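Local coordinates for protein 6-aminohexanoate-dimer hydrolase (PDB 4GB7) that probably hydrolyses amide bonds of 6-aminohexanoate oligomers, as a serine hydrolase built on the beta-lactamase fold, at residues 46-51 with 216-221; 209-214 with 299-304; 119-124 with 306-311; 316-321 with 386-391. All coordinates share one frame; numbering follows the deposited sequence.

Contact 1: 46-51 with 216-221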
loop_
_atom_site.group_PDB
_atom_site.type_symbol
_atom_site.label_atom_id
_atom_site.label_comp_id
_atom_site.label_asym_id
_atom_site.label_seq_id
_atom_site.Cartn_x
_atom_site.Cartn_y
_atom_site.Cartn_z
ATOM N N ASN A 46 12.107 -2.244 18.720
ATOM C CA ASN A 46 11.073 -1.304 19.067
ATOM C C ASN A 46 10.519 -0.371 17.976
ATOM O O ASN A 46 9.612 0.398 18.265
ATOM C CB ASN A 46 11.497 -0.441 20.277
ATOM C CG ASN A 46 12.543 0.634 19.933
ATOM O OD1 ASN A 46 12.831 0.916 18.757
ATOM N ND2 ASN A 46 13.120 1.240 20.972
ATOM N N TRP A 47 11.031 -0.466 16.744
ATOM C CA TRP A 47 10.729 0.514 15.732
ATOM C C TRP A 47 9.261 0.592 15.370
ATOM O O TRP A 47 8.828 1.627 14.871
ATOM C CB TRP A 47 11.560 0.313 14.486
ATOM C CG TRP A 47 11.241 -0.899 13.691
ATOM C CD1 TRP A 47 11.697 -2.186 13.894
ATOM C CD2 TRP A 47 10.324 -0.983 12.586
ATOM N NE1 TRP A 47 11.178 -3.050 12.939
ATOM C CE2 TRP A 47 10.331 -2.374 12.137
ATOM C CE3 TRP A 47 9.565 -0.068 11.902
ATOM C CZ2 TRP A 47 9.581 -2.795 11.069
ATOM C CZ3 TRP A 47 8.817 -0.508 10.819
ATOM C CH2 TRP A 47 8.816 -1.846 10.424
ATOM N N LEU A 48 8.520 -0.486 15.611
ATOM C CA LEU A 48 7.100 -0.593 15.321
ATOM C C LEU A 48 6.198 -0.144 16.443
ATOM O O LEU A 48 4.947 -0.158 16.319
ATOM C CB LEU A 48 6.752 -2.046 15.023
ATOM C CG LEU A 48 7.274 -2.538 13.703
ATOM C CD1 LEU A 48 6.932 -4.023 13.616
ATOM C CD2 LEU A 48 6.686 -1.747 12.532
ATOM N N ASP A 49 6.796 0.253 17.548
ATOM C CA ASP A 49 6.032 0.567 18.748
ATOM C C ASP A 49 5.977 2.076 18.898
ATOM O O ASP A 49 6.923 2.763 18.515
ATOM C CB ASP A 49 6.720 -0.012 19.985
ATOM C CG ASP A 49 6.755 -1.502 20.014
ATOM O OD1 ASP A 49 5.830 -2.163 19.486
ATOM O OD2 ASP A 49 7.742 -2.003 20.601
ATOM N N ASP A 50 4.889 2.565 19.490
ATOM C CA ASP A 50 4.824 3.941 19.913
ATOM C C ASP A 50 5.826 4.139 21.063
ATOM O O ASP A 50 5.872 3.311 21.979
ATOM C CB ASP A 50 3.410 4.303 20.420
ATOM C CG ASP A 50 3.250 5.792 20.637
ATOM O OD1 ASP A 50 3.290 6.564 19.641
ATOM O OD2 ASP A 50 3.052 6.207 21.815
ATOM N N PRO A 51 6.581 5.261 21.063
ATOM C CA PRO A 51 6.568 6.415 20.148
ATOM C C PRO A 51 7.567 6.275 18.992
ATOM O O PRO A 51 7.597 7.127 18.094
ATOM C CB PRO A 51 7.044 7.544 21.044
ATOM C CG PRO A 51 8.029 6.889 21.950
ATOM C CD PRO A 51 7.447 5.531 22.237
ATOM N N ASN A 216 15.644 -8.801 7.848
ATOM C CA ASN A 216 16.589 -8.442 8.878
ATOM C C ASN A 216 16.256 -7.139 9.604
ATOM O O ASN A 216 17.164 -6.420 10.014
ATOM C CB ASN A 216 18.020 -8.376 8.306
ATOM C CG ASN A 216 19.079 -8.430 9.391
ATOM O OD1 ASN A 216 18.891 -9.085 10.405
ATOM N ND2 ASN A 216 20.194 -7.738 9.178
ATOM N N ILE A 217 14.969 -6.809 9.727
ATOM C CA ILE A 217 14.591 -5.554 10.394
ATOM C C ILE A 217 13.764 -5.811 11.654
ATOM O O ILE A 217 13.242 -4.873 12.258
ATOM C CB ILE A 217 13.902 -4.531 9.441
ATOM C CG1 ILE A 217 12.526 -4.983 8.956
ATOM C CG2 ILE A 217 14.792 -4.200 8.259
ATOM C CD1 ILE A 217 11.777 -3.896 8.177
ATOM N N LEU A 218 13.622 -7.090 12.021
ATOM C CA LEU A 218 13.275 -7.481 13.405
ATOM C C LEU A 218 14.427 -8.317 13.952
ATOM O O LEU A 218 15.245 -8.832 13.191
ATOM C CB LEU A 218 11.974 -8.259 13.480
ATOM C CG LEU A 218 10.699 -7.434 13.259
ATOM C CD1 LEU A 218 9.483 -8.339 13.140
ATOM C CD2 LEU A 218 10.558 -6.410 14.383
ATOM N N PRO A 219 14.513 -8.456 15.284
ATOM C CA PRO A 219 15.695 -9.106 15.860
ATOM C C PRO A 219 15.714 -10.608 15.594
ATOM O O PRO A 219 14.693 -11.292 15.814
ATOM C CB PRO A 219 15.537 -8.863 17.352
ATOM C CG PRO A 219 14.648 -7.687 17.436
ATOM C CD PRO A 219 13.677 -7.872 16.332
ATOM N N ARG A 220 16.862 -11.113 15.152
ATOM C CA ARG A 220 17.006 -12.551 14.961
ATOM C C ARG A 220 17.760 -13.064 16.181
ATOM O O ARG A 220 18.905 -12.692 16.396
ATOM C CB ARG A 220 17.759 -12.875 13.685
ATOM C CG ARG A 220 17.083 -12.475 12.397
ATOM C CD ARG A 220 18.037 -12.495 11.201
ATOM N NE ARG A 220 17.360 -12.244 9.916
ATOM C CZ ARG A 220 17.986 -12.091 8.746
ATOM N NH1 ARG A 220 19.319 -12.164 8.690
ATOM N NH2 ARG A 220 17.272 -11.898 7.623
ATOM N N ASP A 221 17.096 -13.881 16.986
ATOM C CA ASP A 221 17.680 -14.291 18.258
ATOM C C ASP A 221 18.792 -15.310 18.069
ATOM O O ASP A 221 19.136 -15.675 16.928
ATOM C CB ASP A 221 16.603 -14.731 19.260
ATOM C CG ASP A 221 15.956 -16.047 18.908
ATOM O OD1 ASP A 221 16.507 -16.854 18.108
ATOM O OD2 ASP A 221 14.863 -16.268 19.469
#
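The indole of Trp47 meets the backbone of Ile217 through its one polar atom: NE1 donates to Ile217 O over 2.8 Å, a weak bond because the N-H...O angle is only 127°. The carbonyl oxygen stands obliquely to the ring. A chi1 of 69° sets CG of Trp47 between its own backbone N and carbonyl carbon, and from there the ring reaches across to 216-221.

Apolar contacts lie beside the bond. Ile217 CD1 touches the six-membered ring at CZ2, 3.8 Å away, while Leu218 CD2 comes within 3.7 Å of NE1, its side chain running at about a right angle to the indole. Both segments are loop: Asn46 to Asp49 form a type I beta turn, closed by Asp49 N to Asn46 O, and Asn216 carries the positive phi of the Schellman motif ending helix 206-214. An N-terminal turn is thus fastened to a helix exit of the beta-lactamase-type domain.

Within the turn, in the conformer given, Leu48 lays its CG over the centre of the indole ring, and its CD1 makes a loose contact with Leu218 CD2 at 4.4 Å. Tyr212 adds an edge-to-face ring contact to Trp47, and Phe63 brings a second ring against it.

Contact 2: 209-214 with 299-304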
loop_
_atom_site.group_PDB
_atom_site.type_symbol
_atom_site.label_atom_id
_atom_site.label_comp_id
_atom_site.label_asym_id
_atom_site.label_seq_id
_atom_site.Cartn_x
_atom_site.Cartn_y
_atom_site.Cartn_z
ATOM N N ALA A 209 5.522 -10.267 10.536
ATOM C CA ALA A 209 6.701 -10.604 11.337
ATOM C C ALA A 209 7.713 -11.335 10.452
ATOM O O ALA A 209 8.879 -10.976 10.404
ATOM C CB ALA A 209 6.298 -11.466 12.543
ATOM N N GLN A 210 7.239 -12.317 9.702
ATOM C CA GLN A 210 8.144 -13.128 8.868
ATOM C C GLN A 210 8.811 -12.329 7.767
ATOM O O GLN A 210 10.006 -12.517 7.482
ATOM C CB GLN A 210 7.465 -14.356 8.291
ATOM C CG GLN A 210 7.059 -15.385 9.353
ATOM C CD GLN A 210 8.177 -15.740 10.318
ATOM O OE1 GLN A 210 9.243 -16.176 9.891
ATOM N NE2 GLN A 210 7.947 -15.524 11.626
ATOM N N LEU A 211 8.070 -11.400 7.168
ATOM C CA LEU A 211 8.662 -10.567 6.116
ATOM C C LEU A 211 9.720 -9.683 6.706
ATOM O O LEU A 211 10.793 -9.528 6.154
ATOM C CB LEU A 211 7.567 -9.715 5.454
ATOM C CG LEU A 211 8.024 -8.705 4.380
ATOM C CD1 LEU A 211 8.385 -9.486 3.118
ATOM C CD2 LEU A 211 6.934 -7.652 4.130
ATOM N N TYR A 212 9.430 -9.117 7.882
ATOM C CA TYR A 212 10.428 -8.287 8.530
ATOM C C TYR A 212 11.659 -9.083 9.051
ATOM O O TYR A 212 12.765 -8.608 8.918
ATOM C CB TYR A 212 9.806 -7.467 9.647
ATOM C CG TYR A 212 8.687 -6.526 9.204
ATOM C CD1 TYR A 212 8.641 -5.997 7.920
ATOM C CD2 TYR A 212 7.748 -6.089 10.100
ATOM C CE1 TYR A 212 7.646 -5.130 7.529
ATOM C CE2 TYR A 212 6.714 -5.248 9.708
ATOM C CZ TYR A 212 6.684 -4.734 8.450
ATOM O OH TYR A 212 5.669 -3.882 8.093
ATOM N N LEU A 213 11.460 -10.287 9.603
ATOM C CA LEU A 213 12.573 -11.147 9.989
ATOM C C LEU A 213 13.399 -11.529 8.746
ATOM O O LEU A 213 14.621 -11.446 8.747
ATOM C CB LEU A 213 12.076 -12.392 10.684
ATOM C CG LEU A 213 11.595 -12.148 12.125
ATOM C CD1 LEU A 213 10.625 -13.264 12.524
ATOM C CD2 LEU A 213 12.769 -11.998 13.095
ATOM N N ALA A 214 12.716 -11.892 7.677
ATOM C CA ALA A 214 13.386 -12.173 6.378
ATOM C C ALA A 214 14.252 -11.028 5.866
ATOM O O ALA A 214 15.301 -11.253 5.230
ATOM C CB ALA A 214 12.357 -12.572 5.329
ATOM N N ALA A 299 8.241 -5.860 -1.725
ATOM C CA ALA A 299 7.198 -5.431 -2.617
ATOM C C ALA A 299 5.850 -5.214 -1.917
ATOM O O ALA A 299 5.008 -4.442 -2.387
ATOM C CB ALA A 299 7.025 -6.468 -3.749
ATOM N N SER A 300 5.655 -5.923 -0.804
ATOM C CA SER A 300 4.360 -5.996 -0.138
ATOM C C SER A 300 4.218 -4.902 0.869
ATOM O O SER A 300 3.110 -4.609 1.265
ATOM C CB SER A 300 4.166 -7.359 0.554
ATOM O OG SER A 300 5.150 -7.560 1.547
ATOM N N ALA A 301 5.323 -4.279 1.270
ATOM C CA ALA A 301 5.233 -3.390 2.459
ATOM C C ALA A 301 6.290 -2.299 2.578
ATOM O O ALA A 301 6.280 -1.514 3.564
ATOM C CB ALA A 301 5.297 -4.266 3.699
ATOM N N GLY A 302 7.220 -2.235 1.627
ATOM C CA GLY A 302 8.431 -1.420 1.817
ATOM C C GLY A 302 8.608 -0.115 1.054
ATOM O O GLY A 302 9.680 0.497 1.112
ATOM N N LEU A 303 7.584 0.313 0.320
ATOM C CA LEU A 303 7.669 1.550 -0.473
ATOM C C LEU A 303 7.424 2.732 0.423
ATOM O O LEU A 303 6.510 2.703 1.230
ATOM C CB LEU A 303 6.686 1.535 -1.638
ATOM C CG LEU A 303 6.805 2.657 -2.671
ATOM C CD1 LEU A 303 8.184 2.718 -3.360
ATOM C CD2 LEU A 303 5.686 2.499 -3.687
ATOM N N ASN A 304 8.268 3.728 0.292
ATOM C CA ASN A 304 8.266 4.996 1.039
ATOM C C ASN A 304 8.170 6.116 -0.004
ATOM O O ASN A 304 8.966 6.155 -0.967
ATOM C CB ASN A 304 9.546 5.170 1.822
ATOM C CG ASN A 304 9.633 4.262 3.045
ATOM O OD1 ASN A 304 9.530 4.748 4.197
ATOM N ND2 ASN A 304 9.743 2.959 2.825
HETATM O O HOH W 1 6.522 -1.676 6.598
#
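Helix 206-214 packs here on the loop leading into strand 303-305, a member of the small antiparallel sheet, beside the probable active site of this beta-lactamase-type hydrolase. Leu211 makes the direct contact. With CG trans to the backbone nitrogen (chi1 176°), its side chain extends from the helix and CD2 abuts two neighbours: Ala301 CB at 3.8 Å and Ser300 OG at 3.1 Å. The second distance is short for a methyl against a hydroxyl, and the site appears close-packed. The polar needs of Ser300 are met elsewhere, since its OG is hydrogen-bonded to Glu255 of helix 251-265, whose carboxylate also takes the N-H of Ala299.

Ser300 O accepts from Lys143 NZ, the lysine of an SxxK pattern that begins with Ser140. By analogy with related serine hydrolases these two are probably the catalytic pair, which would make Ser300 a second-shell residue.

Tyr212 reaches across with its phenol oxygen, which approaches Ala301 CB at 4.4 Å. The two segments are also linked through solvent: a water lies 2.8 Å from Tyr212 OH and donates to Ala301 O over 3.0 Å.

Contact 3: 119-124 with 306-311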
loop_
_atom_site.group_PDB
_atom_site.type_symbol
_atom_site.label_atom_id
_atom_site.label_comp_id
_atom_site.label_asym_id
_atom_site.label_seq_id
_atom_site.Cartn_x
_atom_site.Cartn_y
_atom_site.Cartn_z
ATOM N N GLY A 119 -8.839 16.922 -9.761
ATOM C CA GLY A 119 -7.470 17.089 -10.187
ATOM C C GLY A 119 -6.789 18.328 -9.663
ATOM O O GLY A 119 -5.749 18.718 -10.173
ATOM N N GLN A 120 -7.333 18.899 -8.603
ATOM C CA GLN A 120 -6.679 20.046 -7.963
ATOM C C GLN A 120 -6.557 19.771 -6.466
ATOM O O GLN A 120 -7.473 19.188 -5.859
ATOM C CB GLN A 120 -7.478 21.311 -8.149
ATOM C CG GLN A 120 -7.712 21.678 -9.608
ATOM C CD GLN A 120 -8.542 22.940 -9.753
ATOM O OE1 GLN A 120 -9.599 23.095 -9.123
ATOM N NE2 GLN A 120 -8.041 23.872 -10.553
ATOM N N LEU A 121 -5.409 20.147 -5.895
ATOM C CA LEU A 121 -5.205 20.034 -4.462
ATOM C C LEU A 121 -6.140 20.972 -3.691
ATOM O O LEU A 121 -6.211 22.179 -3.969
ATOM C CB LEU A 121 -3.753 20.361 -4.132
ATOM C CG LEU A 121 -3.295 20.365 -2.692
ATOM C CD1 LEU A 121 -3.341 18.976 -2.123
ATOM C CD2 LEU A 121 -1.891 21.019 -2.592
ATOM N N VAL A 122 -6.868 20.408 -2.718
ATOM C CA VAL A 122 -7.785 21.183 -1.905
ATOM C C VAL A 122 -7.315 21.390 -0.506
ATOM O O VAL A 122 -7.614 22.457 0.092
ATOM C CB VAL A 122 -9.229 20.564 -1.899
ATOM C CG1 VAL A 122 -10.137 21.267 -0.888
ATOM C CG2 VAL A 122 -9.768 20.566 -3.318
ATOM N N TYR A 123 -6.599 20.418 0.064
ATOM C CA TYR A 123 -6.263 20.486 1.478
ATOM C C TYR A 123 -5.134 19.549 1.748
ATOM O O TYR A 123 -5.155 18.409 1.291
ATOM C CB TYR A 123 -7.429 20.038 2.306
ATOM C CG TYR A 123 -7.306 20.085 3.801
ATOM C CD1 TYR A 123 -7.222 21.295 4.455
ATOM C CD2 TYR A 123 -7.345 18.919 4.563
ATOM C CE1 TYR A 123 -7.189 21.333 5.837
ATOM C CE2 TYR A 123 -7.294 18.941 5.951
ATOM C CZ TYR A 123 -7.215 20.156 6.570
ATOM O OH TYR A 123 -7.236 20.182 7.938
ATOM N N GLU A 124 -4.115 20.039 2.397
ATOM C CA GLU A 124 -3.010 19.222 2.869
ATOM C C GLU A 124 -2.560 19.685 4.220
ATOM O O GLU A 124 -2.433 20.906 4.462
ATOM C CB GLU A 124 -1.825 19.162 1.917
ATOM C CG GLU A 124 -1.273 20.503 1.529
ATOM C CD GLU A 124 -0.026 20.453 0.668
ATOM O OE1 GLU A 124 0.511 19.360 0.412
ATOM O OE2 GLU A 124 0.417 21.542 0.235
ATOM N N THR A 306 6.353 10.417 -0.834
ATOM C CA THR A 306 5.690 11.597 -0.257
ATOM C C THR A 306 4.172 11.579 -0.543
ATOM O O THR A 306 3.676 10.863 -1.435
ATOM C CB THR A 306 6.263 12.931 -0.785
ATOM O OG1 THR A 306 5.818 13.126 -2.128
ATOM C CG2 THR A 306 7.787 13.018 -0.644
ATOM N N ALA A 307 3.420 12.310 0.262
ATOM C CA ALA A 307 1.965 12.290 0.199
ATOM C C ALA A 307 1.423 12.864 -1.111
ATOM O O ALA A 307 0.489 12.282 -1.705
ATOM C CB ALA A 307 1.332 13.028 1.392
ATOM N N ARG A 308 1.976 14.004 -1.542
ATOM C CA ARG A 308 1.565 14.568 -2.804
ATOM C C ARG A 308 1.916 13.639 -3.959
ATOM O O ARG A 308 1.170 13.578 -4.910
ATOM C CB ARG A 308 2.172 15.944 -3.050
ATOM C CG ARG A 308 1.468 16.996 -2.213
ATOM C CD ARG A 308 1.768 18.431 -2.657
ATOM N NE ARG A 308 3.179 18.723 -2.615
ATOM C CZ ARG A 308 3.860 19.207 -1.573
ATOM N NH1 ARG A 308 5.163 19.414 -1.693
ATOM N NH2 ARG A 308 3.269 19.505 -0.416
ATOM N N ASP A 309 3.042 12.951 -3.866
ATOM C CA ASP A 309 3.405 12.045 -4.941
ATOM C C ASP A 309 2.424 10.875 -5.002
ATOM O O ASP A 309 2.033 10.444 -6.095
ATOM C CB ASP A 309 4.865 11.566 -4.832
ATOM C CG ASP A 309 5.865 12.650 -5.302
ATOM O OD1 ASP A 309 5.403 13.621 -5.967
ATOM O OD2 ASP A 309 7.085 12.516 -5.099
HETATM N N MSE A 310 2.038 10.347 -3.864
HETATM C CA MSE A 310 1.004 9.316 -3.832
HETATM C C MSE A 310 -0.305 9.837 -4.377
HETATM O O MSE A 310 -1.008 9.120 -5.049
HETATM C CB MSE A 310 0.776 8.770 -2.450
HETATM C CG MSE A 310 1.851 7.885 -1.991
HETATM SE SE MSE A 310 2.087 6.320 -3.154
HETATM C CE MSE A 310 0.273 6.054 -3.774
ATOM N N ALA A 311 -0.621 11.109 -4.131
ATOM C CA ALA A 311 -1.814 11.715 -4.693
ATOM C C ALA A 311 -1.780 11.791 -6.221
ATOM O O ALA A 311 -2.796 11.620 -6.886
ATOM C CB ALA A 311 -2.015 13.081 -4.096
#
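A salt bridge ties the outermost strand, 120-126, of the five-stranded antiparallel sheet to the first turn of helix 307-318, which packs on that sheet in this beta-lactamase-type domain. Arg308 NH2 gives a nearly straight hydrogen bond to Glu124 OE1, 2.9 Å long with an N-H...O angle of 162°. OE1 lies at the edge of the guanidinium, practically in its plane, and is met on its syn side, although the carboxylate and guanidinium planes are turned 74° apart. Glu124 OE2 stays 3.6 Å from Arg308 NH2, and a single hydrogen bond joins the pair.

The arginine gets there by folding: a bend at chi3 (-58°) swings NE and the guanidinium round toward Glu124. Arg308 CD itself lies 3.4 Å from Glu124 OE1. Neither charge depends on this bond alone. Arg308 also pairs with Glu132 through NH2 and Glu284 through NE, while Glu124 OE1 is hydrogen-bonded to Tyr126 OH. With three carboxylates around it, the guanidinium probably keeps its charge firmly.

Thr306 caps the helix start, OG1 accepting from Asp309 N. In the strand, Val122 and Tyr123 both face Val115 in a classic beta bulge. Leu121 sets its CD2 4.5 Å from Arg308 CD.

Contact 4: 316-321 with 386-391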
loop_
_atom_site.group_PDB
_atom_site.type_symbol
_atom_site.label_atom_id
_atom_site.label_comp_id
_atom_site.label_asym_id
_atom_site.label_seq_id
_atom_site.Cartn_x
_atom_site.Cartn_y
_atom_site.Cartn_z
ATOM N N LEU A 316 -3.776 9.507 -11.290
ATOM C CA LEU A 316 -3.548 8.685 -12.470
ATOM C C LEU A 316 -4.598 7.591 -12.568
ATOM O O LEU A 316 -5.148 7.346 -13.654
ATOM C CB LEU A 316 -2.165 8.053 -12.430
ATOM C CG LEU A 316 -1.787 7.158 -13.607
ATOM C CD1 LEU A 316 -1.745 7.960 -14.895
ATOM C CD2 LEU A 316 -0.469 6.447 -13.328
ATOM N N LEU A 317 -4.916 6.970 -11.440
ATOM C CA LEU A 317 -5.886 5.891 -11.406
ATOM C C LEU A 317 -7.299 6.439 -11.544
ATOM O O LEU A 317 -8.145 5.861 -12.211
ATOM C CB LEU A 317 -5.705 5.063 -10.146
ATOM C CG LEU A 317 -4.581 4.035 -10.287
ATOM C CD1 LEU A 317 -4.032 3.653 -8.933
ATOM C CD2 LEU A 317 -5.051 2.815 -11.096
ATOM N N LEU A 318 -7.548 7.588 -10.934
ATOM C CA LEU A 318 -8.811 8.250 -11.142
ATOM C C LEU A 318 -9.059 8.499 -12.634
ATOM O O LEU A 318 -10.186 8.353 -13.118
ATOM C CB LEU A 318 -8.877 9.519 -10.295
ATOM C CG LEU A 318 -10.188 10.242 -10.296
ATOM C CD1 LEU A 318 -11.340 9.367 -9.709
ATOM C CD2 LEU A 318 -10.012 11.568 -9.530
ATOM N N ASN A 319 -7.984 8.756 -13.367
ATOM C CA ASN A 319 -8.028 8.992 -14.806
ATOM C C ASN A 319 -7.726 7.759 -15.595
ATOM O O ASN A 319 -7.323 7.851 -16.761
ATOM C CB ASN A 319 -7.055 10.109 -15.171
ATOM C CG ASN A 319 -7.424 11.446 -14.546
ATOM O OD1 ASN A 319 -6.542 12.232 -14.240
ATOM N ND2 ASN A 319 -8.716 11.713 -14.363
ATOM N N ASN A 320 -7.960 6.595 -14.991
ATOM C CA ASN A 320 -7.879 5.334 -15.733
ATOM C C ASN A 320 -6.535 5.090 -16.425
ATOM O O ASN A 320 -6.455 4.467 -17.511
ATOM C CB ASN A 320 -9.056 5.218 -16.701
ATOM C CG ASN A 320 -10.386 5.450 -16.006
ATOM O OD1 ASN A 320 -10.660 4.843 -14.951
ATOM N ND2 ASN A 320 -11.200 6.355 -16.551
ATOM N N GLY A 321 -5.467 5.533 -15.761
ATOM C CA GLY A 321 -4.098 5.286 -16.189
ATOM C C GLY A 321 -3.553 6.240 -17.236
ATOM O O GLY A 321 -2.461 6.019 -17.739
ATOM N N LYS A 386 -14.811 12.321 -7.928
ATOM C CA LYS A 386 -13.540 12.651 -8.543
ATOM C C LYS A 386 -12.544 13.150 -7.477
ATOM O O LYS A 386 -11.984 14.225 -7.603
ATOM C CB LYS A 386 -13.790 13.668 -9.676
ATOM C CG LYS A 386 -14.660 13.096 -10.796
ATOM C CD LYS A 386 -15.641 14.117 -11.374
ATOM C CE LYS A 386 -16.805 14.471 -10.433
ATOM N NZ LYS A 386 -16.860 15.933 -10.084
HETATM N N MSE A 387 -12.383 12.371 -6.402
HETATM C CA MSE A 387 -11.573 12.743 -5.262
HETATM C C MSE A 387 -10.552 11.672 -4.952
HETATM O O MSE A 387 -10.812 10.466 -5.098
HETATM C CB MSE A 387 -12.465 12.998 -4.046
HETATM C CG MSE A 387 -11.734 13.484 -2.872
HETATM SE SE MSE A 387 -12.839 13.596 -1.255
HETATM C CE MSE A 387 -13.026 11.629 -1.180
ATOM N N VAL A 388 -9.350 12.126 -4.635
ATOM C CA VAL A 388 -8.268 11.271 -4.124
ATOM C C VAL A 388 -7.935 11.734 -2.703
ATOM O O VAL A 388 -7.738 12.936 -2.465
ATOM C CB VAL A 388 -7.019 11.379 -4.994
ATOM C CG1 VAL A 388 -5.832 10.577 -4.419
ATOM C CG2 VAL A 388 -7.332 10.964 -6.421
ATOM N N ILE A 389 -7.795 10.775 -1.783
ATOM C CA ILE A 389 -7.269 11.056 -0.454
ATOM C C ILE A 389 -6.054 10.174 -0.203
ATOM O O ILE A 389 -6.081 8.966 -0.452
ATOM C CB ILE A 389 -8.315 10.895 0.633
ATOM C CG1 ILE A 389 -9.441 11.960 0.446
ATOM C CG2 ILE A 389 -7.724 10.900 2.036
ATOM C CD1 ILE A 389 -10.498 11.914 1.527
ATOM N N VAL A 390 -4.998 10.811 0.239
ATOM C CA VAL A 390 -3.785 10.162 0.752
ATOM C C VAL A 390 -3.711 10.411 2.221
ATOM O O VAL A 390 -3.768 11.555 2.660
ATOM C CB VAL A 390 -2.500 10.649 0.062
ATOM C CG1 VAL A 390 -1.270 9.962 0.663
ATOM C CG2 VAL A 390 -2.553 10.331 -1.447
ATOM N N HIS A 391 -3.546 9.341 2.989
ATOM C CA HIS A 391 -3.550 9.447 4.453
ATOM C C HIS A 391 -2.390 8.647 4.955
ATOM O O HIS A 391 -2.365 7.403 4.732
ATOM C CB HIS A 391 -4.894 8.906 4.984
ATOM C CG HIS A 391 -5.238 9.332 6.378
ATOM N ND1 HIS A 391 -6.508 9.418 6.784
ATOM C CD2 HIS A 391 -4.459 9.644 7.444
ATOM C CE1 HIS A 391 -6.543 9.844 8.066
ATOM N NE2 HIS A 391 -5.284 9.977 8.478
#
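Leu318 swings CG trans to its backbone nitrogen (chi1 -174°), and chi2 of 62° then spreads its two methyls over the start of strand 387-393. CD2 does most of the touching. Leu318 CD2 sits 3.6 Å from Lys386 C and 4.0 Å from Met387 N, so the methyl rests against the peptide link between them. Further along the strand, Val388 points toward the helix end, and its CG2 meets Leu318 CD2 at 4.1 Å. Leu318 CD1 lies 4.1 Å from Lys386 CA.

This is the C-terminal end of helix 307-318 lying on the five-stranded antiparallel sheet of the beta-lactamase-type domain. Just beyond Leu318 the helix closes in a Schellman motif, with Asn320 at positive phi and Gly321 N bonded to Leu316 O over 2.8 Å. The strand starts irregularly too: Lys386 and Met387 both face Asp382 in a G1 beta bulge. Ile381 of the neighbouring strand 377-382 also touches Leu318.

Lys386 contributes backbone and CB here while its chain, in the conformer given, leads off to Asn118, to which NZ is hydrogen-bonded. No hydrogen bond joins the two segments, so helix end and strand are held together by shape and apolar burial, with the lysine's charge probably directed elsewhere.

In the fold
Contacts 3 and 4 share helix 307-318 and the five-stranded sheet; their centres are 10 Å apart, and Val390 CG2 of the strand in contact 4 packs on Ala311 N of the helix in contact 3 at 3.4 Å. Both are partly buried, yet contact 3 is ionic and contact 4 apolar. The touching residues of contacts 1 and 2 are all buried, and both contacts lie on the other side of the chain's centre from contact 4. They meet where helix 206-214 ends, Ile217 N probably hydrogen-bonded to Tyr212 O, and each joins apolar packing to a polar link: a weak indole bond in contact 1, a water in contact 2. Strand 303-305 leads directly into helix 307-318, connecting contact 2 with contact 3.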